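Local coordinates for protein SAM-dependent O-methyltransferase (Leptospira interrogans, PDB 2HNK) that binds S-adenosyl-L-homocysteine and probably transfers methyl groups from S-adenosylmethionine to oxygen atoms of its substrates, at residues D92-E95 with E96-N99; Y104-N108 with G109-K113; V182-D185 with G186-A189; D154-K157 with E158-P161. All coordinates share one frame; numbering follows the deposited sequence.

Interaction 1: residues D92-E95 with E96-N99; sequences DVSE and EWTN. With SAH (S-adenosyl-L-homocysteine), chain O.
S94 and W97 meet where the chain leaves strand 87-92 and turns into helix 95-107. The strand end and helix start are part of the Rossmann-like methyltransferase fold. The backbone N of T98 bonds to S94 O and that of N99 to E95 O. S94 is the N-cap. Its OG lies anti to its own backbone N (chi1 169°), which turns it back over the first turn. There it accepts from W97 N at 3.0 Å in a nearly straight bond (168°). T98 OG1 also gives its proton to S94 O, at 2.7 Å, so two donors of one residue hold that carbonyl. On the outer side, N99 ND2 reaches E95 OE1 from above the carboxylate plane at 3.1 Å.

D92 ends the strand with an Asx turn: OD1 accepts from S94 N at 2.9 Å, through its anti lone pair. The same carboxylate takes both ribose hydroxyls of S-adenosylhomocysteine, O2' on OD1 and O3' on OD2. OD2 is also held by the backbone N atoms of T69 and F70. The indole of W97 borders the ribose, and O2' lies at the ring edge, in its plane, 3.3 Å from CZ3.

Interaction 2: residues Y104-N108 with G109-K113; sequences YWKEN and GLENK
K106 and E111 are joined by a salt bridge across the end of helix 95-107. K106 NZ meets E111 OE2 at 2.8 Å, on the syn lone pair of that oxygen. The lysine chain bends at chi3 and chi4. This brings NZ round to the carboxylate, and the lysine CG also lies 3.3 Å from OE2. The other oxygen, E111 OE1, forms a second salt bridge, with R102, one helical turn before K106. The carboxylate thus lies between two positive side chains, which would probably keep it ionised.

Backbone hydrogen bonds close the helix. L110 N bonds to W105 O at 2.9 Å and is almost straight (176°). G109 N bonds to K106 O at 3.0 Å. N108 ND2 adds a side-chain bond to Y104 O at 2.7 Å. The backbone N of N108 reaches the same oxygen from the opposite face. N108 ND2 is also bonded to S26 OG.

Apolar contacts are few. L110 CD1 rests on N108 CB at 3.6 Å, and E111 CG packs against W105 CB at 3.9 Å. N108, L110 and W105 also touch L76 of helix 73-81.

G109 has positive phi (62°) and takes the chain out of the helix, into the loop before strand 114-118. With the two bonds back into the last turn, this is a Schellman motif, a common C-terminal end of an alpha-helix.

Interaction 3: residues V182-D185 with G186-A189; sequences VLWD and GSVA
W184 and S187 meet at one corner of the indole. S187 OG lies 3.2 Å from W184 CD1 and approaches the ring obliquely. The hydroxyl is placed by its first torsion, with OG between the backbone N and the carbonyl carbon (chi1 67°). From there it points back along the chain and gives its proton to W184 O at 2.7 Å. This donor lies in the carbonyl plane. S187 N bonds to the same oxygen at 2.8 Å, but from above that plane. W184 O is thus gripped by both the N-H and the hydroxyl of S187.

V188 turns its side chain toward the preceding residues. Its two methyls touch several of them. CG1 lies 3.9 Å from W184 CB, close to the carbonyl oxygens of V182 and L183 as well. CG2 lies 4.2 Å from L183 CD2, and also 3.4 Å from L183 O.

These residues form a type I' beta-turn, W184 to S187, leading into a short 3-10 segment in the loop between strand 175-180 and helix 196-210 of the Rossmann-like fold. W184 and D185 both have positive phi, and so does G186 (83°). At these angles a side chain on G186 would collide with D185 O, which suits a glycine. G186 N makes a weak bond to L183 O.

Next to CD1, W184 NE1 bonds to S197 OG. The ring packs on T198 and I201 of helix 196-210. L183 also packs on I6 of the second subunit, and V188 on Y15 of that subunit.

Interaction 4: residues D154-K157 with E158-P161; sequences DADK and ENYP. With SAH (S-adenosyl-L-homocysteine), chain O.
K157 and Y160 run side by side and point the same way. They lie in the loop after strand 148-153 and the start of helix 160-170, at the C-terminal edge of the parallel strands of the Rossmann-like fold, where S-adenosylhomocysteine binds. From CB the lysine bends at chi2 (-58°) and then runs along the tyrosine. CG packs on the indole of W184. CD lies 3.7 Å from both CE1 and CZ of Y160. CE comes near the phenol oxygen. At the tip, NZ bonds to Y160 OH and, at 2.9 Å, to A155 O in the carbonyl plane. It also forms a salt bridge with D154 OD1, though that hydrogen bond is weak, and bonds to N181 OD1. The ammonium group is thus held from several directions. Y160 OH is in turn bonded to D180 O. The tyrosine ring turns its edge to D156 O and A155 O.

D154 shares its carboxylate between the two sides. OD1 faces the lysine, while OD2 accepts from the amino N of the ligand at 3.0 Å.

D156 serves the adenine end. OD1 lies 3.0 Å from the ligand N6 and is bonded to Y163 OH. OD2 takes N159 ND2 on its syn lone pair, with carboxylate and amide planes 89° apart. N159 OD1 is bonded to N162 ND2. A water donates to both D156 OD2, at 2.7 Å, and E158 OE2.

Overall arrangement
Along the chain the order is interaction 1, 2, 4, 3. All belong to one Rossmann-like domain with a seven-stranded mixed sheet. Interactions 1 and 2 sit at the two ends of helix 95-107, their centres 16 Å apart. Interaction 2 leads into strand 114-118, an edge strand of the sheet within this chain. Interactions 1 and 4 follow strands 87-92 and 148-153, with centres 17 Å apart, and both bind S-adenosylhomocysteine: one holds the ribose, the other borders adenine and the amino end. Interactions 4 and 3 touch through K157 and W184, so the 182-189 loop backs the ligand-binding loop and reaches the second subunit. Interactions 2 and 3 lie farthest apart, 34 Å between centres.

Interaction 1: residues D92-E95 with E96-N99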
# COMPACT_ATOMS: atom_id res chain seq x y z
N ASP C 92 0.10 -5.91 23.85
CA ASP C 92 1.45 -5.58 24.28
C ASP C 92 1.69 -6.19 25.65
O ASP C 92 0.74 -6.38 26.42
CB ASP C 92 1.63 -4.06 24.33
CG ASP C 92 3.09 -3.63 24.14
OD1 ASP C 92 3.87 -3.68 25.12
OD2 ASP C 92 3.46 -3.23 23.02
N VAL C 93 2.95 -6.50 25.93
CA VAL C 93 3.35 -7.02 27.23
C VAL C 93 3.60 -5.93 28.27
O VAL C 93 3.69 -6.23 29.47
CB VAL C 93 4.62 -7.90 27.13
CG1 VAL C 93 4.30 -9.22 26.46
CG2 VAL C 93 5.74 -7.16 26.39
N SER C 94 3.73 -4.68 27.82
CA SER C 94 4.26 -3.62 28.68
C SER C 94 3.21 -2.62 29.16
O SER C 94 2.62 -1.88 28.36
CB SER C 94 5.40 -2.88 27.97
OG SER C 94 5.76 -1.70 28.67
N GLU C 95 3.01 -2.59 30.48
CA GLU C 95 2.13 -1.60 31.10
C GLU C 95 2.72 -0.21 30.94
O GLU C 95 2.02 0.74 30.60
CB GLU C 95 1.93 -1.90 32.59
CG GLU C 95 0.72 -1.18 33.21
CD GLU C 95 0.98 -0.65 34.63
OE1 GLU C 95 0.37 0.37 35.00
OE2 GLU C 95 1.80 -1.25 35.36
N GLU C 96 4.02 -0.11 31.21
CA GLU C 96 4.77 1.14 31.16
C GLU C 96 4.61 1.87 29.83
O GLU C 96 4.27 3.05 29.81
CB GLU C 96 6.24 0.88 31.46
CG GLU C 96 7.10 2.13 31.44
CD GLU C 96 8.54 1.88 31.88
OE1 GLU C 96 9.10 0.82 31.54
OE2 GLU C 96 9.13 2.76 32.55
N TRP C 97 4.87 1.17 28.73
CA TRP C 97 4.85 1.79 27.40
C TRP C 97 3.45 2.05 26.89
O TRP C 97 3.22 3.06 26.24
CB TRP C 97 5.63 0.96 26.40
CG TRP C 97 7.09 0.96 26.70
CD1 TRP C 97 7.81 1.97 27.28
CD2 TRP C 97 8.02 -0.08 26.41
NE1 TRP C 97 9.13 1.62 27.38
CE2 TRP C 97 9.29 0.37 26.84
CE3 TRP C 97 7.92 -1.34 25.81
CZ2 TRP C 97 10.45 -0.41 26.71
CZ3 TRP C 97 9.07 -2.12 25.67
CH2 TRP C 97 10.32 -1.65 26.13
N THR C 98 2.52 1.16 27.21
CA THR C 98 1.14 1.37 26.81
C THR C 98 0.47 2.45 27.67
O THR C 98 -0.56 3.01 27.26
CB THR C 98 0.32 0.06 26.75
OG1 THR C 98 0.27 -0.56 28.04
CG2 THR C 98 0.95 -0.91 25.74
N ASN C 99 1.06 2.77 28.82
CA ASN C 99 0.67 3.95 29.58
C ASN C 99 0.99 5.25 28.83
O ASN C 99 0.23 6.23 28.93
CB ASN C 99 1.29 3.96 30.98
CG ASN C 99 0.55 3.04 31.94
OD1 ASN C 99 -0.58 2.65 31.69
ND2 ASN C 99 1.20 2.68 33.05
N SAH O . 3.91 -0.49 16.91
CA SAH O . 4.86 0.27 17.78
CB SAH O . 6.22 -0.44 17.81
CG SAH O . 6.19 -1.83 18.45
SD SAH O . 7.74 -2.16 19.30
C SAH O . 5.01 1.75 17.39
O SAH O . 5.67 2.53 18.09
OXT SAH O . 4.48 2.20 16.38
C5' SAH O . 7.26 -3.80 19.88
C4' SAH O . 6.38 -3.83 21.13
O4' SAH O . 5.88 -5.14 21.30
C3' SAH O . 7.13 -3.47 22.40
O3' SAH O . 6.43 -2.44 23.06
C2' SAH O . 7.11 -4.71 23.26
O2' SAH O . 6.84 -4.38 24.61
C1' SAH O . 5.98 -5.53 22.65
N9 SAH O . 6.17 -7.00 22.77
C8 SAH O . 7.34 -7.72 22.85
N7 SAH O . 7.04 -9.03 22.97
C5 SAH O . 5.69 -9.17 22.96
C6 SAH O . 4.84 -10.27 23.05
N6 SAH O . 5.32 -11.50 23.17
N1 SAH O . 3.47 -10.08 23.02
C2 SAH O . 2.94 -8.81 22.90
N3 SAH O . 3.78 -7.72 22.81
C4 SAH O . 5.13 -7.90 22.84

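Interaction 2: residues Y104-N108 with G109-K113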
# COMPACT_ATOMS: atom_id res chain seq x y z
N TYR C 104 -1.55 9.37 24.77
CA TYR C 104 -1.76 9.98 23.45
C TYR C 104 -3.09 9.63 22.81
O TYR C 104 -3.67 10.46 22.12
CB TYR C 104 -0.57 9.72 22.53
CG TYR C 104 0.62 10.53 22.97
CD1 TYR C 104 1.54 10.00 23.88
CD2 TYR C 104 0.79 11.85 22.52
CE1 TYR C 104 2.62 10.77 24.32
CE2 TYR C 104 1.86 12.62 22.96
CZ TYR C 104 2.77 12.07 23.86
OH TYR C 104 3.84 12.83 24.29
N TRP C 105 -3.59 8.41 23.06
CA TRP C 105 -4.96 8.07 22.68
C TRP C 105 -5.96 9.09 23.27
O TRP C 105 -6.86 9.58 22.57
CB TRP C 105 -5.34 6.67 23.15
CG TRP C 105 -4.48 5.55 22.64
CD1 TRP C 105 -3.68 5.55 21.52
CD2 TRP C 105 -4.36 4.24 23.20
NE1 TRP C 105 -3.07 4.33 21.36
CE2 TRP C 105 -3.47 3.51 22.38
CE3 TRP C 105 -4.92 3.61 24.33
CZ2 TRP C 105 -3.11 2.18 22.65
CZ3 TRP C 105 -4.56 2.28 24.60
CH2 TRP C 105 -3.67 1.58 23.76
N LYS C 106 -5.78 9.40 24.56
CA LYS C 106 -6.63 10.35 25.27
C LYS C 106 -6.48 11.76 24.72
O LYS C 106 -7.48 12.45 24.50
CB LYS C 106 -6.37 10.33 26.77
CG LYS C 106 -7.45 11.02 27.61
CD LYS C 106 -7.18 10.89 29.11
CE LYS C 106 -7.37 9.45 29.64
NZ LYS C 106 -8.80 9.00 29.57
N GLU C 107 -5.23 12.19 24.50
CA GLU C 107 -4.93 13.49 23.88
C GLU C 107 -5.66 13.67 22.55
O GLU C 107 -6.06 14.78 22.20
CB GLU C 107 -3.43 13.65 23.64
CG GLU C 107 -2.64 14.17 24.84
CD GLU C 107 -1.24 14.67 24.47
OE1 GLU C 107 -1.00 14.99 23.29
OE2 GLU C 107 -0.37 14.75 25.38
N ASN C 108 -5.83 12.58 21.82
CA ASN C 108 -6.42 12.63 20.50
C ASN C 108 -7.89 12.20 20.47
O ASN C 108 -8.48 12.11 19.40
CB ASN C 108 -5.57 11.82 19.52
CG ASN C 108 -4.22 12.47 19.27
OD1 ASN C 108 -4.11 13.41 18.48
ND2 ASN C 108 -3.19 11.99 19.94
N GLY C 109 -8.45 11.93 21.66
CA GLY C 109 -9.86 11.58 21.81
C GLY C 109 -10.27 10.30 21.11
O GLY C 109 -11.39 10.20 20.61
N LEU C 110 -9.36 9.32 21.08
CA LEU C 110 -9.54 8.09 20.30
C LEU C 110 -9.78 6.83 21.13
O LEU C 110 -9.96 5.74 20.56
CB LEU C 110 -8.32 7.87 19.38
CG LEU C 110 -8.07 8.91 18.28
CD1 LEU C 110 -6.63 8.85 17.79
CD2 LEU C 110 -9.06 8.73 17.13
N GLU C 111 -9.78 6.96 22.45
CA GLU C 111 -9.91 5.81 23.36
C GLU C 111 -11.13 4.94 23.11
O GLU C 111 -11.06 3.71 23.25
CB GLU C 111 -9.90 6.26 24.80
CG GLU C 111 -8.52 6.61 25.32
CD GLU C 111 -8.57 7.12 26.73
OE1 GLU C 111 -8.08 6.41 27.64
OE2 GLU C 111 -9.13 8.22 26.94
N ASN C 112 -12.24 5.58 22.75
CA ASN C 112 -13.49 4.86 22.47
C ASN C 112 -13.30 3.77 21.41
O ASN C 112 -13.91 2.71 21.47
CB ASN C 112 -14.62 5.84 22.12
CG ASN C 112 -14.46 6.46 20.73
OD1 ASN C 112 -15.17 6.08 19.80
ND2 ASN C 112 -13.55 7.42 20.59
N LYS C 113 -12.40 4.04 20.46
CA LYS C 113 -12.11 3.13 19.34
C LYS C 113 -11.10 2.04 19.69
O LYS C 113 -10.92 1.11 18.92
CB LYS C 113 -11.57 3.93 18.15
CG LYS C 113 -12.64 4.69 17.36
CD LYS C 113 -12.01 5.78 16.51
CE LYS C 113 -12.59 5.79 15.11
NZ LYS C 113 -12.01 6.88 14.28

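Interaction 3: residues V182-D185 with G186-A189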
# COMPACT_ATOMS: atom_id res chain seq x y z
N VAL C 182 10.37 -6.55 8.22
CA VAL C 182 10.61 -7.76 7.44
C VAL C 182 11.98 -7.81 6.76
O VAL C 182 12.41 -8.85 6.27
CB VAL C 182 9.46 -8.06 6.41
CG1 VAL C 182 8.15 -8.43 7.14
CG2 VAL C 182 9.24 -6.89 5.44
N LEU C 183 12.69 -6.68 6.76
CA LEU C 183 14.05 -6.64 6.21
C LEU C 183 15.12 -6.61 7.30
O LEU C 183 16.29 -6.86 7.02
CB LEU C 183 14.21 -5.48 5.21
CG LEU C 183 13.38 -5.63 3.92
CD1 LEU C 183 13.52 -4.41 3.04
CD2 LEU C 183 13.73 -6.90 3.16
N TRP C 184 14.70 -6.31 8.53
CA TRP C 184 15.58 -6.34 9.71
C TRP C 184 16.95 -5.72 9.44
O TRP C 184 17.99 -6.40 9.53
CB TRP C 184 15.68 -7.77 10.24
CG TRP C 184 15.88 -7.92 11.73
CD1 TRP C 184 16.68 -8.84 12.34
CD2 TRP C 184 15.28 -7.15 12.78
NE1 TRP C 184 16.62 -8.69 13.70
CE2 TRP C 184 15.77 -7.67 14.00
CE3 TRP C 184 14.38 -6.07 12.82
CZ2 TRP C 184 15.39 -7.14 15.25
CZ3 TRP C 184 14.00 -5.55 14.05
CH2 TRP C 184 14.51 -6.09 15.26
N ASP C 185 16.93 -4.44 9.09
CA ASP C 185 18.12 -3.65 8.76
C ASP C 185 19.00 -4.33 7.71
O ASP C 185 20.22 -4.14 7.67
CB ASP C 185 18.91 -3.31 10.03
CG ASP C 185 19.74 -2.05 9.88
OD1 ASP C 185 19.35 -1.11 9.15
OD2 ASP C 185 20.81 -1.99 10.52
N GLY C 186 18.38 -5.13 6.85
CA GLY C 186 19.11 -5.86 5.83
C GLY C 186 19.76 -7.17 6.26
O GLY C 186 20.31 -7.86 5.43
N SER C 187 19.69 -7.51 7.56
CA SER C 187 20.35 -8.73 8.09
C SER C 187 19.75 -10.03 7.55
O SER C 187 20.43 -11.06 7.53
CB SER C 187 20.33 -8.75 9.61
OG SER C 187 19.01 -8.88 10.09
N VAL C 188 18.49 -9.98 7.12
CA VAL C 188 17.79 -11.13 6.53
C VAL C 188 18.50 -11.69 5.29
O VAL C 188 18.43 -12.89 5.02
CB VAL C 188 16.31 -10.81 6.19
CG1 VAL C 188 15.53 -10.46 7.45
CG2 VAL C 188 16.20 -9.69 5.14
N ALA C 189 19.18 -10.82 4.56
CA ALA C 189 19.89 -11.23 3.35
C ALA C 189 21.33 -11.72 3.61
O ALA C 189 22.01 -12.19 2.70
CB ALA C 189 19.88 -10.09 2.33

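Interaction 4: residues D154-K157 with E158-P161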
# COMPACT_ATOMS: atom_id res chain seq x y z
N ASP C 154 4.04 -6.28 14.70
CA ASP C 154 5.22 -5.51 15.09
C ASP C 154 5.68 -5.85 16.51
O ASP C 154 6.06 -4.98 17.29
CB ASP C 154 4.91 -4.02 14.98
CG ASP C 154 6.16 -3.16 15.01
OD1 ASP C 154 7.27 -3.68 14.75
OD2 ASP C 154 6.02 -1.96 15.30
N ALA C 155 5.65 -7.14 16.85
CA ALA C 155 6.01 -7.58 18.20
C ALA C 155 7.40 -8.22 18.23
O ALA C 155 8.29 -7.79 17.49
CB ALA C 155 4.95 -8.54 18.74
N ASP C 156 7.59 -9.22 19.09
CA ASP C 156 8.88 -9.89 19.20
C ASP C 156 9.15 -10.73 17.95
O ASP C 156 8.35 -11.59 17.57
CB ASP C 156 8.97 -10.72 20.49
CG ASP C 156 7.86 -11.73 20.62
OD1 ASP C 156 6.68 -11.35 20.47
OD2 ASP C 156 8.17 -12.92 20.89
N LYS C 157 10.28 -10.45 17.30
CA LYS C 157 10.56 -10.91 15.94
C LYS C 157 10.76 -12.41 15.85
O LYS C 157 10.38 -13.04 14.86
CB LYS C 157 11.78 -10.18 15.37
CG LYS C 157 11.80 -8.66 15.60
CD LYS C 157 10.58 -7.97 14.99
CE LYS C 157 10.49 -6.51 15.41
NZ LYS C 157 9.10 -5.99 15.33
N GLU C 158 11.37 -12.98 16.89
CA GLU C 158 11.67 -14.42 16.90
C GLU C 158 10.39 -15.25 16.88
O GLU C 158 10.40 -16.41 16.44
CB GLU C 158 12.52 -14.79 18.12
CG GLU C 158 11.78 -14.68 19.43
CD GLU C 158 12.68 -14.80 20.62
OE1 GLU C 158 13.91 -14.55 20.48
OE2 GLU C 158 12.16 -15.14 21.71
N ASN C 159 9.29 -14.65 17.33
CA ASN C 159 7.98 -15.29 17.32
C ASN C 159 7.09 -15.04 16.11
O ASN C 159 5.94 -15.51 16.09
CB ASN C 159 7.22 -14.97 18.62
CG ASN C 159 7.42 -16.05 19.68
OD1 ASN C 159 7.63 -17.22 19.36
ND2 ASN C 159 7.33 -15.66 20.95
N TYR C 160 7.59 -14.31 15.10
CA TYR C 160 6.82 -14.01 13.89
C TYR C 160 6.24 -15.27 13.21
O TYR C 160 5.05 -15.28 12.88
CB TYR C 160 7.66 -13.22 12.87
CG TYR C 160 7.60 -11.70 12.96
CD1 TYR C 160 7.44 -11.04 14.18
CD2 TYR C 160 7.75 -10.92 11.80
CE1 TYR C 160 7.40 -9.64 14.24
CE2 TYR C 160 7.72 -9.52 11.85
CZ TYR C 160 7.55 -8.89 13.07
OH TYR C 160 7.52 -7.52 13.12
N PRO C 161 7.07 -16.33 13.00
CA PRO C 161 6.48 -17.55 12.42
C PRO C 161 5.41 -18.22 13.29
O PRO C 161 4.60 -18.98 12.77
CB PRO C 161 7.69 -18.48 12.22
CG PRO C 161 8.76 -17.95 13.09
CD PRO C 161 8.52 -16.47 13.23
N SAH O . 3.91 -0.49 16.91
CA SAH O . 4.86 0.27 17.78
CB SAH O . 6.22 -0.44 17.81
CG SAH O . 6.19 -1.83 18.45
SD SAH O . 7.74 -2.16 19.30
C SAH O . 5.01 1.75 17.39
O SAH O . 5.67 2.53 18.09
OXT SAH O . 4.48 2.20 16.38
C5' SAH O . 7.26 -3.80 19.88
C4' SAH O . 6.38 -3.83 21.13
O4' SAH O . 5.88 -5.14 21.30
C3' SAH O . 7.13 -3.47 22.40
O3' SAH O . 6.43 -2.44 23.06
C2' SAH O . 7.11 -4.71 23.26
O2' SAH O . 6.84 -4.38 24.61
C1' SAH O . 5.98 -5.53 22.65
N9 SAH O . 6.17 -7.00 22.77
C8 SAH O . 7.34 -7.72 22.85
N7 SAH O . 7.04 -9.03 22.97
C5 SAH O . 5.69 -9.17 22.96
C6 SAH O . 4.84 -10.27 23.05
N6 SAH O . 5.32 -11.50 23.17
N1 SAH O . 3.47 -10.08 23.02
C2 SAH O . 2.94 -8.81 22.90
N3 SAH O . 3.78 -7.72 22.81
C4 SAH O . 5.13 -7.90 22.84
O HOH W 1 10.20 -13.36 22.63